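Local coordinates for protein SmhB (Serratia marcescens, PDB 6ZZ5) that is one component of a tripartite alpha-pore-forming toxin, captured here in its soluble form, and probably takes part in assembling the membrane pore, at residues D81-Q86 / T322-G327; R74-I79 / I330-M335; E62-D67 / G128-K133. All coordinates share one frame; numbering follows the deposited sequence.

Overall arrangement
From the N terminus, helix 4-30 comes first, followed by the long helix 44-92, which supplies one side of all three contacts. Its segments 62-67, 74-79 and 81-86 follow in that order. Contact 3 closes the shortest loop, pairing helix 44-92 with the next long helix, 99-151. Contacts 2 and 1 close far longer loops, in which the later helix 321-336 returns and lies antiparallel beside helix 44-92. Contact 1 nests inside the loop closed by contact 2, and contact 3 crosses both. Contacts 1 and 2 touch through V324 and I79, with centres about 11 Å apart; contact 3 stands apart, its centre about 20 Å from that of contact 2.

Contact 1 of 3, residues D81-Q86 / T322-G327; sequences DYFETQ and TKVLDG. With EDO (1,2-ethanediol), chain I.
With chi1 at -79°, F83 holds its ring close to its own backbone N and away from its carbonyl carbon, on the side that faces V324 and L325; V324 meets it with CG1, the methyl placed anti to the backbone N (chi1 179°). The two segments belong to antiparallel helices of an elongated bundle, a fold consistent with the haemolytic enterotoxin (HBL) family. The axes of the two segments come within 9.9 Å and run at 144° to each other.

The seam is apolar. The ring of F83 and the branch of V324 pass at a slant, CD2 of F83 lying 3.8 Å from CG1 of V324. L325 packs its CD2 methyl against CB of F83 at 3.8 Å. All three side chains are buried, and the flat ring and branched methyls suit the place because they meet without polar atoms; T5 of helix 4-30 covers both F83 and V324 as well. Toward the exposed margin E84 bends its chain at chi2 and crosses L325 obliquely, resting CG, CD and OE2 on its methyls, with OE2 3.8 Å from CD1 of the leucine; the carbons gain packing while the carboxylate stays at the surface.

Behind this layer Y82 backs the aromatic ring: its CD2 sits 3.6 Å above the plane of the F83 ring, over the centre. Y82 also packs against W285 and L288 of helix 252-300, so the two neighbouring aromatic residues serve different helix interfaces. The hydroxyl end of Y82 is tied down one helical turn later by Q86, whose extended chain brings the amide within reach. Oxygen OE1 of Q86 receives Y82 OH at 2.6 Å, in the carbonyl plane on a lone pair, and also accepts a hydrogen bond from O2 of a 1,2-ethanediol, probably from the crystallisation liquor, at 2.7 Å.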
loop_
_atom_site.group_PDB
_atom_site.type_symbol
_atom_site.label_atom_id
_atom_site.label_comp_id
_atom_site.label_asym_id
_atom_site.label_seq_id
_atom_site.Cartn_x
_atom_site.Cartn_y
_atom_site.Cartn_z
ATOM N N ASP A 81 -6.558 -14.438 14.912
ATOM C CA ASP A 81 -7.541 -15.439 15.402
ATOM C C ASP A 81 -6.994 -16.836 15.092
ATOM O O ASP A 81 -7.167 -17.722 15.951
ATOM C CB ASP A 81 -8.940 -15.268 14.836
ATOM C CG ASP A 81 -9.855 -16.402 15.297
ATOM O OD1 ASP A 81 -9.895 -16.726 16.542
ATOM O OD2 ASP A 81 -10.376 -17.043 14.401
ATOM N N TYR A 82 -6.333 -17.020 13.957
ATOM C CA TYR A 82 -5.717 -18.330 13.612
ATOM C C TYR A 82 -4.699 -18.718 14.700
ATOM O O TYR A 82 -4.774 -19.802 15.250
ATOM C CB TYR A 82 -5.074 -18.407 12.215
ATOM C CG TYR A 82 -4.341 -19.715 12.160
ATOM C CD1 TYR A 82 -5.025 -20.897 11.931
ATOM C CD2 TYR A 82 -3.025 -19.792 12.567
ATOM C CE1 TYR A 82 -4.389 -22.123 12.022
ATOM C CE2 TYR A 82 -2.379 -21.015 12.695
ATOM C CZ TYR A 82 -3.078 -22.191 12.459
ATOM O OH TYR A 82 -2.459 -23.400 12.619
ATOM N N PHE A 83 -3.769 -17.828 15.043
ATOM C CA PHE A 83 -2.664 -18.134 15.953
ATOM C C PHE A 83 -3.196 -18.228 17.385
ATOM O O PHE A 83 -2.633 -19.027 18.154
ATOM C CB PHE A 83 -1.467 -17.202 15.719
ATOM C CG PHE A 83 -0.663 -17.640 14.528
ATOM C CD1 PHE A 83 0.004 -18.857 14.526
ATOM C CD2 PHE A 83 -0.669 -16.904 13.342
ATOM C CE1 PHE A 83 0.716 -19.280 13.405
ATOM C CE2 PHE A 83 0.028 -17.351 12.228
ATOM C CZ PHE A 83 0.715 -18.532 12.256
ATOM N N GLU A 84 -4.225 -17.474 17.749
ATOM C CA GLU A 84 -4.877 -17.662 19.066
ATOM C C GLU A 84 -5.494 -19.082 19.132
ATOM O O GLU A 84 -5.408 -19.745 20.152
ATOM C CB GLU A 84 -5.919 -16.568 19.360
ATOM C CG GLU A 84 -5.322 -15.205 19.620
ATOM C CD GLU A 84 -4.520 -15.077 20.910
ATOM O OE1 GLU A 84 -4.457 -16.069 21.664
ATOM O OE2 GLU A 84 -3.994 -13.948 21.168
ATOM N N THR A 85 -6.118 -19.533 18.069
ATOM C CA THR A 85 -6.719 -20.888 18.013
ATOM C C THR A 85 -5.573 -21.923 18.049
ATOM O O THR A 85 -5.720 -22.933 18.738
ATOM C CB THR A 85 -7.557 -21.034 16.755
ATOM O OG1 THR A 85 -8.602 -20.054 16.799
ATOM C CG2 THR A 85 -8.161 -22.412 16.670
ATOM N N GLN A 86 -4.470 -21.670 17.371
ATOM C CA GLN A 86 -3.322 -22.600 17.385
ATOM C C GLN A 86 -2.784 -22.652 18.814
ATOM O O GLN A 86 -2.480 -23.756 19.282
ATOM C CB GLN A 86 -2.284 -22.253 16.342
ATOM C CG GLN A 86 -1.226 -23.344 16.197
ATOM C CD GLN A 86 -0.126 -23.010 15.224
ATOM O OE1 GLN A 86 -0.311 -23.121 14.009
ATOM N NE2 GLN A 86 1.011 -22.594 15.757
ATOM N N THR A 322 4.426 -16.006 19.373
ATOM C CA THR A 322 4.282 -14.795 20.201
ATOM C C THR A 322 4.640 -13.571 19.348
ATOM O O THR A 322 3.963 -12.547 19.445
ATOM C CB THR A 322 5.126 -14.889 21.471
ATOM O OG1 THR A 322 4.472 -15.885 22.279
ATOM C CG2 THR A 322 5.142 -13.563 22.175
ATOM N N LYS A 323 5.648 -13.704 18.510
ATOM C CA LYS A 323 6.096 -12.590 17.645
ATOM C C LYS A 323 4.975 -12.254 16.642
ATOM O O LYS A 323 4.674 -11.087 16.430
ATOM C CB LYS A 323 7.427 -12.986 17.004
ATOM C CG LYS A 323 7.930 -12.068 15.882
ATOM C CD LYS A 323 9.233 -12.584 15.270
ATOM C CE LYS A 323 9.041 -13.976 14.686
ATOM N NZ LYS A 323 10.233 -14.462 13.959
ATOM N N VAL A 324 4.320 -13.242 16.060
ATOM C CA VAL A 324 3.228 -13.007 15.117
ATOM C C VAL A 324 2.066 -12.366 15.864
ATOM O O VAL A 324 1.478 -11.371 15.338
ATOM C CB VAL A 324 2.811 -14.268 14.358
ATOM C CG1 VAL A 324 1.673 -13.927 13.439
ATOM C CG2 VAL A 324 4.005 -14.841 13.614
ATOM N N LEU A 325 1.700 -12.869 17.034
ATOM C CA LEU A 325 0.563 -12.272 17.777
ATOM C C LEU A 325 0.857 -10.797 18.158
ATOM O O LEU A 325 -0.033 -9.931 17.977
ATOM C CB LEU A 325 0.245 -13.122 19.016
ATOM C CG LEU A 325 -0.487 -14.447 18.712
ATOM C CD1 LEU A 325 -0.655 -15.235 19.983
ATOM C CD2 LEU A 325 -1.846 -14.245 18.020
ATOM N N ASP A 326 2.038 -10.513 18.687
ATOM C CA ASP A 326 2.491 -9.121 18.986
ATOM C C ASP A 326 2.330 -8.258 17.716
ATOM O O ASP A 326 1.818 -7.124 17.824
ATOM C CB ASP A 326 3.945 -9.109 19.457
ATOM C CG ASP A 326 4.175 -9.648 20.853
ATOM O OD1 ASP A 326 3.183 -9.917 21.553
ATOM O OD2 ASP A 326 5.352 -9.709 21.270
ATOM N N GLY A 327 2.789 -8.757 16.579
ATOM C CA GLY A 327 2.706 -8.049 15.278
ATOM C C GLY A 327 1.279 -7.716 14.936
ATOM O O GLY A 327 1.004 -6.577 14.541
HETATM C C1 EDO I . 2.016 -26.067 13.191
HETATM O O1 EDO I . 3.390 -26.047 12.838
HETATM C C2 EDO I . 1.202 -25.265 12.257
HETATM O O2 EDO I . 1.580 -23.901 12.269
#

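Contact 2 of 3, residues R74-I79 / I330-M335; sequences RNVTNI and IIKQQM
V76 and K332 stand opposite each other, their CA atoms 7.3 Å apart, and divide the contact into a packed inner half and a polar outer one. On the inner side V76 turns two methyls to the other helix. Its CG2 meets CG2 of I331 at 4.0 Å, while its CG1 lies 3.8 Å from CG of K332, whose aliphatic chain slides past the valine in the opposite direction. Beta-branched residues suit this place, because they fill the space close to the helix backbones, and S16 of helix 4-30 packs against both V76 and I331. The lysine thus contributes as a hydrocarbon before it contributes as a charge.

Toward the solvent side the contact thins to a single polar link. The side chains of K332 and T77 cross at about a right angle, and bends at chi3 (62°) and chi4 of the lysine bring its NZ to OG1 of T77. NZ donates to OG1 of T77 over only 2.6 Å, a short bond. That hydroxyl also has a weak bond to the backbone O of I73, a common arrangement for threonine in a helix, so it can serve both its own helix and its neighbour. T77 and K332 are both partly exposed, where a long cationic chain can remain hydrated. R74 is on the same helix as T77, and its NH2 stays 6.7 Å from K332 NZ, so any repulsion between the like charges is probably modest.

The axes of the two segments approach to 10.2 Å at 159°, a near-antiparallel helix pair of an elongated bundle, consistent with the HBL-type toxin family.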
loop_
_atom_site.group_PDB
_atom_site.type_symbol
_atom_site.label_atom_id
_atom_site.label_comp_id
_atom_site.label_asym_id
_atom_site.label_seq_id
_atom_site.Cartn_x
_atom_site.Cartn_y
_atom_site.Cartn_z
ATOM N N ARG A 74 -8.811 -6.936 7.934
ATOM C CA ARG A 74 -9.495 -8.192 8.260
ATOM C C ARG A 74 -8.466 -9.334 8.240
ATOM O O ARG A 74 -8.546 -10.216 9.145
ATOM C CB ARG A 74 -10.671 -8.358 7.303
ATOM C CG ARG A 74 -11.329 -9.716 7.352
ATOM C CD ARG A 74 -11.965 -9.900 8.697
ATOM N NE ARG A 74 -12.995 -8.911 8.966
ATOM C CZ ARG A 74 -13.580 -8.751 10.154
ATOM N NH1 ARG A 74 -14.533 -7.843 10.306
ATOM N NH2 ARG A 74 -13.200 -9.499 11.179
ATOM N N ASN A 75 -7.566 -9.340 7.235
ATOM C CA ASN A 75 -6.579 -10.416 7.076
ATOM C C ASN A 75 -5.744 -10.436 8.363
ATOM O O ASN A 75 -5.431 -11.528 8.873
ATOM C CB ASN A 75 -5.675 -10.225 5.873
ATOM C CG ASN A 75 -4.635 -11.318 5.820
ATOM O OD1 ASN A 75 -4.988 -12.452 5.535
ATOM N ND2 ASN A 75 -3.374 -10.975 6.041
ATOM N N VAL A 76 -5.353 -9.272 8.874
ATOM C CA VAL A 76 -4.502 -9.226 10.090
ATOM C C VAL A 76 -5.313 -9.816 11.253
ATOM O O VAL A 76 -4.707 -10.541 12.080
ATOM C CB VAL A 76 -4.008 -7.794 10.397
ATOM C CG1 VAL A 76 -3.287 -7.761 11.712
ATOM C CG2 VAL A 76 -3.147 -7.237 9.287
ATOM N N THR A 77 -6.570 -9.457 11.404
ATOM C CA THR A 77 -7.465 -10.033 12.446
ATOM C C THR A 77 -7.542 -11.568 12.286
ATOM O O THR A 77 -7.557 -12.315 13.288
ATOM C CB THR A 77 -8.880 -9.435 12.361
ATOM O OG1 THR A 77 -8.671 -8.024 12.490
ATOM C CG2 THR A 77 -9.813 -9.969 13.435
ATOM N N ASN A 78 -7.600 -12.044 11.057
ATOM C CA ASN A 78 -7.707 -13.509 10.771
ATOM C C ASN A 78 -6.416 -14.196 11.203
ATOM O O ASN A 78 -6.498 -15.278 11.745
ATOM C CB ASN A 78 -7.978 -13.783 9.287
ATOM C CG ASN A 78 -9.342 -13.325 8.854
ATOM O OD1 ASN A 78 -10.191 -13.079 9.704
ATOM N ND2 ASN A 78 -9.578 -13.247 7.552
ATOM N N ILE A 79 -5.252 -13.591 10.935
ATOM C CA ILE A 79 -3.966 -14.147 11.392
ATOM C C ILE A 79 -4.035 -14.233 12.915
ATOM O O ILE A 79 -3.647 -15.236 13.477
ATOM C CB ILE A 79 -2.790 -13.291 10.893
ATOM C CG1 ILE A 79 -2.735 -13.344 9.349
ATOM C CG2 ILE A 79 -1.507 -13.754 11.545
ATOM C CD1 ILE A 79 -1.639 -12.546 8.751
ATOM N N ILE A 330 0.129 -4.763 17.107
ATOM C CA ILE A 330 0.856 -3.489 16.779
ATOM C C ILE A 330 0.345 -3.003 15.425
ATOM O O ILE A 330 0.012 -1.814 15.312
ATOM C CB ILE A 330 2.367 -3.662 16.812
ATOM C CG1 ILE A 330 2.843 -4.167 18.182
ATOM C CG2 ILE A 330 3.051 -2.337 16.448
ATOM C CD1 ILE A 330 4.257 -4.712 18.156
ATOM N N ILE A 331 0.221 -3.903 14.477
ATOM C CA ILE A 331 -0.231 -3.547 13.113
ATOM C C ILE A 331 -1.634 -2.981 13.186
ATOM O O ILE A 331 -1.879 -1.883 12.608
ATOM C CB ILE A 331 -0.079 -4.713 12.128
ATOM C CG1 ILE A 331 1.402 -4.961 11.891
ATOM C CG2 ILE A 331 -0.806 -4.446 10.839
ATOM C CD1 ILE A 331 1.670 -6.212 11.148
ATOM N N LYS A 332 -2.547 -3.641 13.893
ATOM C CA LYS A 332 -3.921 -3.078 13.955
ATOM C C LYS A 332 -3.899 -1.647 14.522
ATOM O O LYS A 332 -4.635 -0.770 13.988
ATOM C CB LYS A 332 -4.826 -4.052 14.692
ATOM C CG LYS A 332 -5.182 -5.264 13.825
ATOM C CD LYS A 332 -5.783 -6.412 14.633
ATOM C CE LYS A 332 -7.066 -5.996 15.287
ATOM N NZ LYS A 332 -8.196 -6.620 14.599
ATOM N N GLN A 333 -3.144 -1.417 15.584
ATOM C CA GLN A 333 -3.036 -0.087 16.238
ATOM C C GLN A 333 -2.440 0.924 15.250
ATOM O O GLN A 333 -2.941 2.047 15.125
ATOM C CB GLN A 333 -2.148 -0.152 17.487
ATOM C CG GLN A 333 -2.783 -0.823 18.699
ATOM C CD GLN A 333 -1.820 -0.754 19.866
ATOM O OE1 GLN A 333 -0.663 -1.155 19.763
ATOM N NE2 GLN A 333 -2.264 -0.158 20.951
ATOM N N GLN A 334 -1.369 0.559 14.575
ATOM C CA GLN A 334 -0.730 1.471 13.577
ATOM C C GLN A 334 -1.692 1.822 12.446
ATOM O O GLN A 334 -1.710 2.956 12.040
ATOM C CB GLN A 334 0.494 0.837 12.942
ATOM C CG GLN A 334 1.604 0.717 13.939
ATOM C CD GLN A 334 2.553 1.880 14.050
ATOM O OE1 GLN A 334 2.385 2.956 13.454
ATOM N NE2 GLN A 334 3.545 1.643 14.900
ATOM N N MET A 335 -2.436 0.846 11.934
ATOM C CA MET A 335 -3.345 1.049 10.786
ATOM C C MET A 335 -4.514 1.924 11.211
ATOM O O MET A 335 -4.958 2.726 10.388
ATOM C CB MET A 335 -3.786 -0.291 10.190
ATOM C CG MET A 335 -2.579 -0.989 9.582
ATOM S SD MET A 335 -2.979 -2.471 8.658
ATOM C CE MET A 335 -3.481 -1.661 7.132
#

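Contact 3 of 3, residues E62-D67 / G128-K133; sequences EHYLKD and GSLNDK
L130 spans H63 and Y64 with its two methyls, joining the long helices 44-92 and 99-151, which follow each other in the chain as an antiparallel helical hairpin of the bundle. The apolar contacts all fall on this one leucine. Its CD2 methyl lies 4.0 Å from CB of Y64, and its CD1 approaches CD2 of H63 at 4.1 Å, at the edge of the imidazole and near its plane. A leucine suits the place because its two methyls diverge, one to each neighbouring residue; H60 and I68 of helix 44-92 also touch it. Y64 offers mainly its CB, for its ring packs on A19 and I22 of helix 4-30, while its hydroxyl is hydrogen-bonded to OE1 of Q69 in its own helix.

The polar interaction lies within a single helix. H63 has its ring anti to the backbone N (chi1 176°), which presents one edge to L130 while ND1 faces D67, at the end of the pi-type turn 64-67. This hydrogen bond fixes the rotation of the imidazole: ND1 of H63 donates close to its ring plane, and OD2 of D67, 2.6 Å from that ND1, accepts through its anti lone pair.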
loop_
_atom_site.group_PDB
_atom_site.type_symbol
_atom_site.label_atom_id
_atom_site.label_comp_id
_atom_site.label_asym_id
_atom_site.label_seq_id
_atom_site.Cartn_x
_atom_site.Cartn_y
_atom_site.Cartn_z
ATOM N N GLU A 62 -11.245 5.494 -4.281
ATOM C CA GLU A 62 -12.373 5.259 -3.331
ATOM C C GLU A 62 -12.613 3.749 -3.224
ATOM O O GLU A 62 -12.887 3.238 -2.113
ATOM C CB GLU A 62 -13.641 5.965 -3.813
ATOM C CG GLU A 62 -14.845 5.773 -2.909
ATOM C CD GLU A 62 -14.790 6.598 -1.639
ATOM O OE1 GLU A 62 -13.684 7.131 -1.322
ATOM O OE2 GLU A 62 -15.850 6.691 -0.935
ATOM N N HIS A 63 -12.563 3.038 -4.336
ATOM C CA HIS A 63 -12.791 1.564 -4.319
ATOM C C HIS A 63 -11.704 0.901 -3.441
ATOM O O HIS A 63 -12.013 0.062 -2.580
ATOM C CB HIS A 63 -12.847 1.041 -5.738
ATOM C CG HIS A 63 -12.978 -0.442 -5.800
ATOM N ND1 HIS A 63 -13.981 -1.133 -5.086
ATOM C CD2 HIS A 63 -12.245 -1.362 -6.459
ATOM C CE1 HIS A 63 -13.858 -2.420 -5.345
ATOM N NE2 HIS A 63 -12.787 -2.574 -6.179
ATOM N N TYR A 64 -10.450 1.290 -3.621
ATOM C CA TYR A 64 -9.365 0.784 -2.757
ATOM C C TYR A 64 -9.721 1.081 -1.297
ATOM O O TYR A 64 -9.721 0.155 -0.428
ATOM C CB TYR A 64 -7.978 1.345 -3.105
ATOM C CG TYR A 64 -7.020 0.740 -2.125
ATOM C CD1 TYR A 64 -6.530 -0.542 -2.316
ATOM C CD2 TYR A 64 -6.682 1.405 -0.968
ATOM C CE1 TYR A 64 -5.746 -1.145 -1.345
ATOM C CE2 TYR A 64 -5.849 0.841 -0.029
ATOM C CZ TYR A 64 -5.428 -0.464 -0.198
ATOM O OH TYR A 64 -4.656 -1.090 0.751
ATOM N N LEU A 65 -9.997 2.357 -1.002
ATOM C CA LEU A 65 -10.094 2.837 0.397
ATOM C C LEU A 65 -11.284 2.145 1.070
ATOM O O LEU A 65 -11.139 1.751 2.234
ATOM C CB LEU A 65 -10.254 4.353 0.445
ATOM C CG LEU A 65 -9.002 5.162 0.076
ATOM C CD1 LEU A 65 -9.326 6.664 -0.020
ATOM C CD2 LEU A 65 -7.913 4.980 1.128
ATOM N N LYS A 66 -12.419 2.053 0.387
ATOM C CA LYS A 66 -13.701 1.675 1.000
ATOM C C LYS A 66 -13.821 0.157 0.964
ATOM O O LYS A 66 -14.417 -0.444 1.885
ATOM C CB LYS A 66 -14.893 2.391 0.336
ATOM C CG LYS A 66 -15.024 3.886 0.628
ATOM C CD LYS A 66 -15.010 4.300 2.128
ATOM C CE LYS A 66 -14.849 5.790 2.418
ATOM N NZ LYS A 66 -13.492 6.146 2.924
ATOM N N ASP A 67 -13.291 -0.498 -0.054
ATOM C CA ASP A 67 -13.695 -1.912 -0.274
ATOM C C ASP A 67 -12.480 -2.793 -0.057
ATOM O O ASP A 67 -12.661 -3.974 0.148
ATOM C CB ASP A 67 -14.322 -2.116 -1.661
ATOM C CG ASP A 67 -15.519 -1.250 -1.944
ATOM O OD1 ASP A 67 -16.375 -1.116 -1.045
ATOM O OD2 ASP A 67 -15.590 -0.715 -3.048
ATOM N N GLY A 128 -6.286 -7.384 -7.879
ATOM C CA GLY A 128 -5.935 -7.769 -9.255
ATOM C C GLY A 128 -6.851 -7.102 -10.273
ATOM O O GLY A 128 -6.354 -6.540 -11.278
ATOM N N SER A 129 -8.150 -7.080 -10.020
ATOM C CA SER A 129 -9.151 -6.473 -10.948
ATOM C C SER A 129 -8.934 -4.956 -10.969
ATOM O O SER A 129 -8.990 -4.349 -12.041
ATOM C CB SER A 129 -10.564 -6.778 -10.541
ATOM O OG SER A 129 -10.831 -8.137 -10.745
ATOM N N LEU A 130 -8.645 -4.378 -9.815
ATOM C CA LEU A 130 -8.453 -2.917 -9.691
ATOM C C LEU A 130 -7.164 -2.536 -10.432
ATOM O O LEU A 130 -7.187 -1.567 -11.187
ATOM C CB LEU A 130 -8.406 -2.498 -8.228
ATOM C CG LEU A 130 -8.014 -1.029 -8.022
ATOM C CD1 LEU A 130 -9.030 -0.090 -8.699
ATOM C CD2 LEU A 130 -7.813 -0.711 -6.558
ATOM N N ASN A 131 -6.093 -3.311 -10.249
ATOM C CA ASN A 131 -4.811 -3.134 -10.977
ATOM C C ASN A 131 -5.093 -3.163 -12.466
ATOM O O ASN A 131 -4.568 -2.305 -13.186
ATOM C CB ASN A 131 -3.773 -4.154 -10.529
ATOM C CG ASN A 131 -2.412 -3.893 -11.103
ATOM O OD1 ASN A 131 -1.954 -2.749 -11.131
ATOM N ND2 ASN A 131 -1.747 -4.971 -11.482
ATOM N N ASP A 132 -5.860 -4.139 -12.937
ATOM C CA ASP A 132 -6.142 -4.297 -14.390
ATOM C C ASP A 132 -6.858 -3.046 -14.901
ATOM O O ASP A 132 -6.430 -2.486 -15.943
ATOM C CB ASP A 132 -6.939 -5.574 -14.690
ATOM C CG ASP A 132 -6.122 -6.828 -14.408
ATOM O OD1 ASP A 132 -4.900 -6.695 -14.327
ATOM O OD2 ASP A 132 -6.738 -7.928 -14.246
ATOM N N LYS A 133 -7.888 -2.570 -14.204
ATOM C CA LYS A 133 -8.642 -1.379 -14.657
ATOM C C LYS A 133 -7.698 -0.155 -14.664
ATOM O O LYS A 133 -7.792 0.647 -15.593
ATOM C CB LYS A 133 -9.815 -1.097 -13.735
ATOM C CG LYS A 133 -10.884 -2.163 -13.771
ATOM C CD LYS A 133 -12.011 -1.855 -12.799
ATOM C CE LYS A 133 -12.882 -3.063 -12.535
ATOM N NZ LYS A 133 -14.300 -2.658 -12.446
#